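Local coordinates for putative oxidoreductase (Bacteroides fragilis NCTC 9343, PDB 3FHL), which probably acts as a nicotinamide-dinucleotide-dependent oxidoreductase of the Gfo/Idh/MocA family, at residues A22-S26 / E46-Q50; D259-L265 / A304-G308; G174-N178 / I338-Y342. All coordinates share one frame; numbering follows the deposited sequence.

Interaction 1 belongs to the N-terminal Rossmann domain, whereas interactions 2 and 3 belong to the C-terminal alpha/beta domain. Along the chain interaction 1 is complete before the others begin; 174-178 then opens interaction 3, both segments of interaction 2 follow, and 338-342 closes interaction 3. The centres of interactions 1 and 2 are about 17 Å apart, and the two touch across the domain junction: Phe24 of helix 15-27 packs on Leu265, Tyr307 and Gly308. Interaction 3 lies farther off, its centre about 34 Å from that of interaction 1 and 25 Å from that of interaction 2. The packing between interactions 1 and 2 thus joins the two domains, while interaction 3 packs helices on the nine-stranded mixed sheet.

Interaction 1: residues A22-S26 / E46-Q50; sequences APFIS and ERYPQ
Ser26 and Tyr48 mark the nearest backbone approach, their CA atoms 7.9 Å apart, where the end of helix 15-27 meets the loop leading to the edge strand 52-54 of a Rossmann fold. Helix 15-27 connects the parallel strands 6-10 and 31-37 in the first beta-alpha-beta crossover. It is kinked at Pro23 and Phe24, whose N atoms make no bond to the preceding turn; helical bonding is seen again where Ser26 N reaches Ala22 O at 3.1 Å.

Tyr48 carries most of the contact. Its CG stands beside the backbone N and anti to the carbonyl carbon (chi1 -51°), which sends the ring across to the helix. Ala22 CB rests 3.6 Å from Tyr48 CZ, and Ser26 CB lies 3.7 Å from Tyr48 CE1 on the other flank of the ring. Leu33 of strand 31-37 touches both Ala22 and Tyr48, tying this layer to the sheet. Arg47 runs alongside the tyrosine: its CB lies above one ring face, offset toward the rim, and a bend at chi3 (133°) leads on to a guanidinium that has Tyr48 OH over its centre. The arginine side chain crosses Pro23 at about a right angle, NH2 lying 3.6 Å from Pro23 CB. At its far end Tyr48 OH lies 3.2 Å from Pro23 N, a van der Waals contact, since this amide nitrogen has no hydrogen to give and is a poor acceptor.

Interaction 2: residues D259-L265 / A304-G308; sequences DKQEAAL and AGNYG
Gln261 and Tyr307 carry this contact, which joins the start of helix 261-266 to the loop between strand 294-299 and helix 309-320. With CG beside the backbone N (chi1 -73°) and the chain extended beyond it, the Gln261 amide reaches the 304-308 loop. The one direct hydrogen bond between the segments runs from Tyr307 N to Gln261 OE1 (2.9 Å). It is nearly straight at 174° and uses a lone pair in the carbonyl plane. Trp276 NE1 also binds OE1, so this buried oxygen is gripped by two donors.

The opposite end of the amide turns to Asp259: Gln261 NE2 donates to Asp259 OD1 at 3.1 Å, with a weaker bond to OD2. These partners on both ends fix the rotation of the amide. Gln261 N meets Asp259 OD1 too (2.9 Å), from the opposite face of the carboxylate, in a capping bond at the helix start. Asp259 OD2 is held by Ala129 N.

A water forms the second polar link. It donates to Asp259 OD1 and to Tyr307 OH, 2.7 Å from each, and accepts from Glu262 N. Tyr307 OH has a further partner in Asp128 OD1.

Packing completes the contact. Gln261 NE2 sits 3.4 Å above the plane of the Tyr307 ring, over its centre, while Gln261 CB lies 3.7 Å from Tyr307 CE1. Leu265 CD1 comes in at the ring edge, 4.0 Å from Tyr307 CD1.

Backbone bonds of Gly305 with Gly277 and of Asn306 with Trp127 fasten the loop to its surroundings. On the Rossmann side, helix 15-27 closes against the contact, with Phe24 touching both Leu265 and Tyr307, Val19 packing on Leu265 and Phe20 on Glu262.

Interaction 3: residues G174-N178 / I338-Y342; sequences GLTYN and IEAAY
Tyr177 lies across Ile338 and beside Tyr342, bringing the short helix 175-178 against helix 328-347 within the C-terminal alpha/beta domain. From CB, an uncommon chi1 of -91° swings the tyrosine ring over the longer helix. CG stays 4.2 Å from Ile338 CG2. On one side of the ring CD1 passes 3.7 Å from Tyr342 OH, and CE1 lies 3.6 Å from Tyr342 CE2; on the other, CD2 meets both Ile338 CG2 and CD1. CE2 and CZ close over the same CG2 methyl, which makes a CH-pi contact 3.7 Å from the ring centroid and only 13° off the normal. At the tip, Tyr177 OH is linked to Glu339 OE2 by a water 2.7 Å from each oxygen; the water lies in the ring plane and donates to the carboxylate.

The two tyrosine rings are near parallel, their planes 30° apart, but slid so far that they barely overlap. Tyr342 also reaches Thr176, with OH 3.6 Å from Thr176 CB. Their hydroxyls share a partner beyond the helices: Asp211 binds Tyr342 through OD1 and Thr176 through OD2.

This pair of helices packs on the mixed sheet, where Thr176 and Ala341 both rest on Ile216 of strand 213-221, and Leu201 of strand 194-202 touches Thr176 and Tyr342. Helix 180-191 adjoins through Ser181 and Ile184, which pack on Ile338.

Interaction 1: residues A22-S26 / E46-Q50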
# COMPACT_ATOMS: atom_id res chain seq x y z
N ALA C 22 7.39 -26.48 -23.15
CA ALA C 22 7.80 -27.88 -23.36
C ALA C 22 7.56 -28.86 -22.19
O ALA C 22 7.08 -29.96 -22.44
CB ALA C 22 9.24 -27.96 -23.86
N PRO C 23 7.86 -28.47 -20.92
CA PRO C 23 7.55 -29.41 -19.84
C PRO C 23 6.07 -29.80 -19.70
O PRO C 23 5.78 -30.91 -19.26
CB PRO C 23 8.00 -28.64 -18.58
CG PRO C 23 9.06 -27.78 -19.07
CD PRO C 23 8.54 -27.28 -20.38
N PHE C 24 5.16 -28.90 -20.09
CA PHE C 24 3.71 -29.14 -19.98
C PHE C 24 3.05 -29.72 -21.23
O PHE C 24 2.21 -30.62 -21.13
CB PHE C 24 3.00 -27.87 -19.52
CG PHE C 24 3.42 -27.43 -18.15
CD1 PHE C 24 2.96 -28.12 -17.02
CD2 PHE C 24 4.34 -26.40 -17.98
CE1 PHE C 24 3.37 -27.74 -15.74
CE2 PHE C 24 4.76 -26.02 -16.70
CZ PHE C 24 4.28 -26.70 -15.58
N ILE C 25 3.44 -29.23 -22.41
CA ILE C 25 3.00 -29.83 -23.67
C ILE C 25 3.39 -31.32 -23.68
O ILE C 25 2.60 -32.17 -24.07
CB ILE C 25 3.56 -29.09 -24.92
CG1 ILE C 25 3.12 -27.62 -24.91
CG2 ILE C 25 3.09 -29.77 -26.22
CD1 ILE C 25 4.02 -26.71 -25.70
N SER C 26 4.60 -31.62 -23.19
CA SER C 26 5.13 -32.98 -23.08
C SER C 26 4.36 -33.87 -22.10
O SER C 26 3.95 -34.97 -22.46
CB SER C 26 6.60 -32.94 -22.69
OG SER C 26 7.21 -34.21 -22.82
N GLU C 46 18.00 -34.02 -25.70
CA GLU C 46 18.30 -34.66 -24.42
C GLU C 46 17.04 -34.99 -23.62
O GLU C 46 16.92 -36.08 -23.07
CB GLU C 46 19.25 -33.76 -23.59
CG GLU C 46 19.95 -34.46 -22.41
CD GLU C 46 21.29 -35.12 -22.78
OE1 GLU C 46 21.82 -34.88 -23.89
OE2 GLU C 46 21.81 -35.90 -21.95
N ARG C 47 16.08 -34.06 -23.57
CA ARG C 47 14.89 -34.25 -22.75
C ARG C 47 13.64 -34.61 -23.55
O ARG C 47 12.71 -35.23 -23.02
CB ARG C 47 14.63 -33.03 -21.88
CG ARG C 47 13.92 -33.38 -20.59
CD ARG C 47 13.55 -32.14 -19.83
NE ARG C 47 12.16 -32.22 -19.37
CZ ARG C 47 11.57 -31.29 -18.64
NH1 ARG C 47 12.24 -30.20 -18.27
NH2 ARG C 47 10.31 -31.44 -18.27
N TYR C 48 13.60 -34.24 -24.82
CA TYR C 48 12.44 -34.53 -25.65
C TYR C 48 12.89 -35.25 -26.91
O TYR C 48 12.78 -34.70 -28.01
CB TYR C 48 11.71 -33.22 -26.00
CG TYR C 48 11.41 -32.38 -24.79
CD1 TYR C 48 10.43 -32.78 -23.86
CD2 TYR C 48 12.11 -31.19 -24.54
CE1 TYR C 48 10.15 -32.02 -22.74
CE2 TYR C 48 11.84 -30.42 -23.39
CZ TYR C 48 10.85 -30.85 -22.51
OH TYR C 48 10.55 -30.12 -21.38
N PRO C 49 13.36 -36.51 -26.78
CA PRO C 49 13.98 -37.16 -27.94
C PRO C 49 12.99 -37.61 -29.02
O PRO C 49 13.41 -38.00 -30.11
CB PRO C 49 14.69 -38.38 -27.32
CG PRO C 49 13.88 -38.72 -26.13
CD PRO C 49 13.32 -37.42 -25.60
N GLN C 50 11.69 -37.55 -28.71
CA GLN C 50 10.63 -37.96 -29.63
C GLN C 50 10.05 -36.79 -30.41
O GLN C 50 9.23 -36.97 -31.31
CB GLN C 50 9.50 -38.67 -28.86
CG GLN C 50 9.81 -40.10 -28.44
CD GLN C 50 8.70 -40.70 -27.59
OE1 GLN C 50 8.56 -40.36 -26.41
NE2 GLN C 50 7.92 -41.61 -28.17

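Interaction 2: residues D259-L265 / A304-G308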
# COMPACT_ATOMS: atom_id res chain seq x y z
N ASP C 259 5.12 -17.78 -6.01
CA ASP C 259 4.92 -19.14 -6.49
C ASP C 259 6.27 -19.78 -6.81
O ASP C 259 7.19 -19.12 -7.33
CB ASP C 259 3.94 -19.15 -7.66
CG ASP C 259 3.63 -20.54 -8.15
OD1 ASP C 259 4.45 -21.04 -8.93
OD2 ASP C 259 2.59 -21.12 -7.78
N LYS C 260 6.39 -21.06 -6.49
CA LYS C 260 7.67 -21.78 -6.55
C LYS C 260 7.87 -22.55 -7.85
O LYS C 260 8.94 -23.14 -8.06
CB LYS C 260 7.76 -22.75 -5.37
CG LYS C 260 7.14 -22.25 -4.05
CD LYS C 260 6.70 -23.41 -3.14
CE LYS C 260 7.90 -24.20 -2.58
NZ LYS C 260 9.01 -23.30 -2.11
N GLN C 261 6.86 -22.56 -8.72
CA GLN C 261 6.92 -23.37 -9.96
C GLN C 261 8.03 -22.96 -10.90
O GLN C 261 8.74 -23.83 -11.41
CB GLN C 261 5.60 -23.33 -10.72
CG GLN C 261 4.49 -24.14 -10.09
CD GLN C 261 3.19 -23.94 -10.83
OE1 GLN C 261 2.84 -24.73 -11.71
NE2 GLN C 261 2.50 -22.86 -10.52
N GLU C 262 8.20 -21.65 -11.13
CA GLU C 262 9.18 -21.17 -12.10
C GLU C 262 10.61 -21.55 -11.72
O GLU C 262 11.40 -21.95 -12.58
CB GLU C 262 9.04 -19.66 -12.33
CG GLU C 262 9.98 -19.12 -13.40
CD GLU C 262 9.88 -17.61 -13.61
OE1 GLU C 262 8.94 -16.98 -13.08
OE2 GLU C 262 10.75 -17.06 -14.32
N ALA C 263 10.94 -21.45 -10.43
CA ALA C 263 12.24 -21.90 -9.94
C ALA C 263 12.46 -23.41 -10.14
O ALA C 263 13.54 -23.83 -10.57
CB ALA C 263 12.43 -21.53 -8.46
N ALA C 264 11.44 -24.22 -9.85
CA ALA C 264 11.55 -25.67 -10.02
C ALA C 264 11.71 -26.01 -11.49
O ALA C 264 12.57 -26.82 -11.85
CB ALA C 264 10.34 -26.37 -9.43
N LEU C 265 10.93 -25.35 -12.34
CA LEU C 265 11.01 -25.56 -13.77
C LEU C 265 12.34 -25.10 -14.37
O LEU C 265 12.86 -25.75 -15.28
CB LEU C 265 9.85 -24.89 -14.49
CG LEU C 265 8.46 -25.47 -14.25
CD1 LEU C 265 7.41 -24.43 -14.64
CD2 LEU C 265 8.23 -26.81 -14.98
N ALA C 304 -2.82 -25.94 -4.98
CA ALA C 304 -1.50 -26.10 -5.62
C ALA C 304 -1.37 -25.23 -6.87
O ALA C 304 -2.33 -25.04 -7.61
CB ALA C 304 -1.26 -27.56 -5.99
N GLY C 305 -0.18 -24.70 -7.09
CA GLY C 305 0.10 -23.98 -8.32
C GLY C 305 0.01 -24.93 -9.50
O GLY C 305 0.38 -26.10 -9.38
N ASN C 306 -0.47 -24.43 -10.64
CA ASN C 306 -0.82 -25.33 -11.74
C ASN C 306 -0.61 -24.72 -13.12
O ASN C 306 -1.57 -24.49 -13.84
CB ASN C 306 -2.29 -25.80 -11.56
CG ASN C 306 -2.70 -26.90 -12.53
OD1 ASN C 306 -1.86 -27.62 -13.07
ND2 ASN C 306 -4.01 -27.00 -12.78
N TYR C 307 0.63 -24.44 -13.49
CA TYR C 307 0.92 -23.88 -14.83
C TYR C 307 0.49 -24.82 -15.99
O TYR C 307 0.28 -24.36 -17.13
CB TYR C 307 2.41 -23.52 -14.98
CG TYR C 307 2.88 -22.29 -14.21
CD1 TYR C 307 4.25 -22.05 -14.02
CD2 TYR C 307 1.98 -21.37 -13.66
CE1 TYR C 307 4.70 -20.90 -13.32
CE2 TYR C 307 2.42 -20.24 -12.97
CZ TYR C 307 3.78 -20.02 -12.79
OH TYR C 307 4.21 -18.90 -12.09
N GLY C 308 0.37 -26.11 -15.70
CA GLY C 308 -0.18 -27.07 -16.67
C GLY C 308 -1.63 -26.78 -17.02
O GLY C 308 -2.10 -27.18 -18.08
O HOH W 1 6.19 -19.60 -10.40

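Interaction 3: residues G174-N178 / I338-Y342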
# COMPACT_ATOMS: atom_id res chain seq x y z
N GLY C 174 9.69 -1.10 -18.11
CA GLY C 174 9.46 -0.81 -16.70
C GLY C 174 8.80 -1.91 -15.89
O GLY C 174 8.40 -2.95 -16.43
N LEU C 175 8.69 -1.69 -14.58
CA LEU C 175 8.04 -2.63 -13.67
C LEU C 175 6.54 -2.71 -13.91
O LEU C 175 5.95 -3.77 -13.74
CB LEU C 175 8.29 -2.21 -12.21
CG LEU C 175 8.24 -3.31 -11.15
CD1 LEU C 175 9.20 -4.43 -11.52
CD2 LEU C 175 8.59 -2.76 -9.79
N THR C 176 5.93 -1.58 -14.27
CA THR C 176 4.48 -1.50 -14.54
C THR C 176 4.07 -2.38 -15.72
O THR C 176 2.98 -2.96 -15.72
CB THR C 176 4.06 -0.04 -14.79
OG1 THR C 176 4.49 0.77 -13.69
CG2 THR C 176 2.52 0.09 -14.92
N TYR C 177 4.94 -2.48 -16.72
CA TYR C 177 4.75 -3.45 -17.81
C TYR C 177 5.09 -4.87 -17.36
O TYR C 177 4.25 -5.75 -17.46
CB TYR C 177 5.57 -3.09 -19.05
CG TYR C 177 4.86 -2.20 -20.04
CD1 TYR C 177 5.19 -0.85 -20.15
CD2 TYR C 177 3.87 -2.71 -20.88
CE1 TYR C 177 4.54 -0.01 -21.07
CE2 TYR C 177 3.21 -1.89 -21.81
CZ TYR C 177 3.55 -0.54 -21.89
OH TYR C 177 2.92 0.30 -22.79
N ASN C 178 6.31 -5.07 -16.85
CA ASN C 178 6.79 -6.41 -16.54
C ASN C 178 6.01 -7.16 -15.47
O ASN C 178 5.63 -8.31 -15.68
CB ASN C 178 8.29 -6.38 -16.22
CG ASN C 178 9.15 -6.11 -17.45
OD1 ASN C 178 8.87 -6.59 -18.55
ND2 ASN C 178 10.21 -5.33 -17.26
N ILE C 338 -2.61 -0.53 -18.32
CA ILE C 338 -1.20 -0.12 -18.22
C ILE C 338 -0.98 1.28 -18.83
O ILE C 338 -0.33 2.13 -18.23
CB ILE C 338 -0.26 -1.13 -18.89
CG1 ILE C 338 -0.17 -2.42 -18.06
CG2 ILE C 338 1.14 -0.54 -19.08
CD1 ILE C 338 0.68 -3.52 -18.71
N GLU C 339 -1.56 1.51 -20.01
CA GLU C 339 -1.45 2.81 -20.66
C GLU C 339 -2.14 3.89 -19.84
O GLU C 339 -1.62 5.00 -19.74
CB GLU C 339 -1.99 2.74 -22.09
CG GLU C 339 -1.04 1.98 -23.04
CD GLU C 339 -1.61 1.77 -24.44
OE1 GLU C 339 -2.81 2.04 -24.67
OE2 GLU C 339 -0.85 1.30 -25.32
N ALA C 340 -3.28 3.56 -19.24
CA ALA C 340 -3.98 4.50 -18.35
C ALA C 340 -3.18 4.83 -17.09
O ALA C 340 -3.20 5.97 -16.63
CB ALA C 340 -5.34 3.99 -17.98
N ALA C 341 -2.47 3.84 -16.57
CA ALA C 341 -1.58 4.02 -15.42
C ALA C 341 -0.41 4.95 -15.75
O ALA C 341 -0.09 5.87 -14.98
CB ALA C 341 -1.08 2.65 -14.92
N TYR C 342 0.22 4.74 -16.91
CA TYR C 342 1.27 5.64 -17.39
C TYR C 342 0.75 7.06 -17.63
O TYR C 342 1.41 8.03 -17.26
CB TYR C 342 1.98 5.06 -18.63
CG TYR C 342 3.09 4.08 -18.27
CD1 TYR C 342 4.33 4.52 -17.83
CD2 TYR C 342 2.90 2.70 -18.39
CE1 TYR C 342 5.36 3.63 -17.52
CE2 TYR C 342 3.92 1.80 -18.07
CZ TYR C 342 5.14 2.26 -17.62
OH TYR C 342 6.16 1.37 -17.30
O HOH W 2 1.47 -0.12 -24.99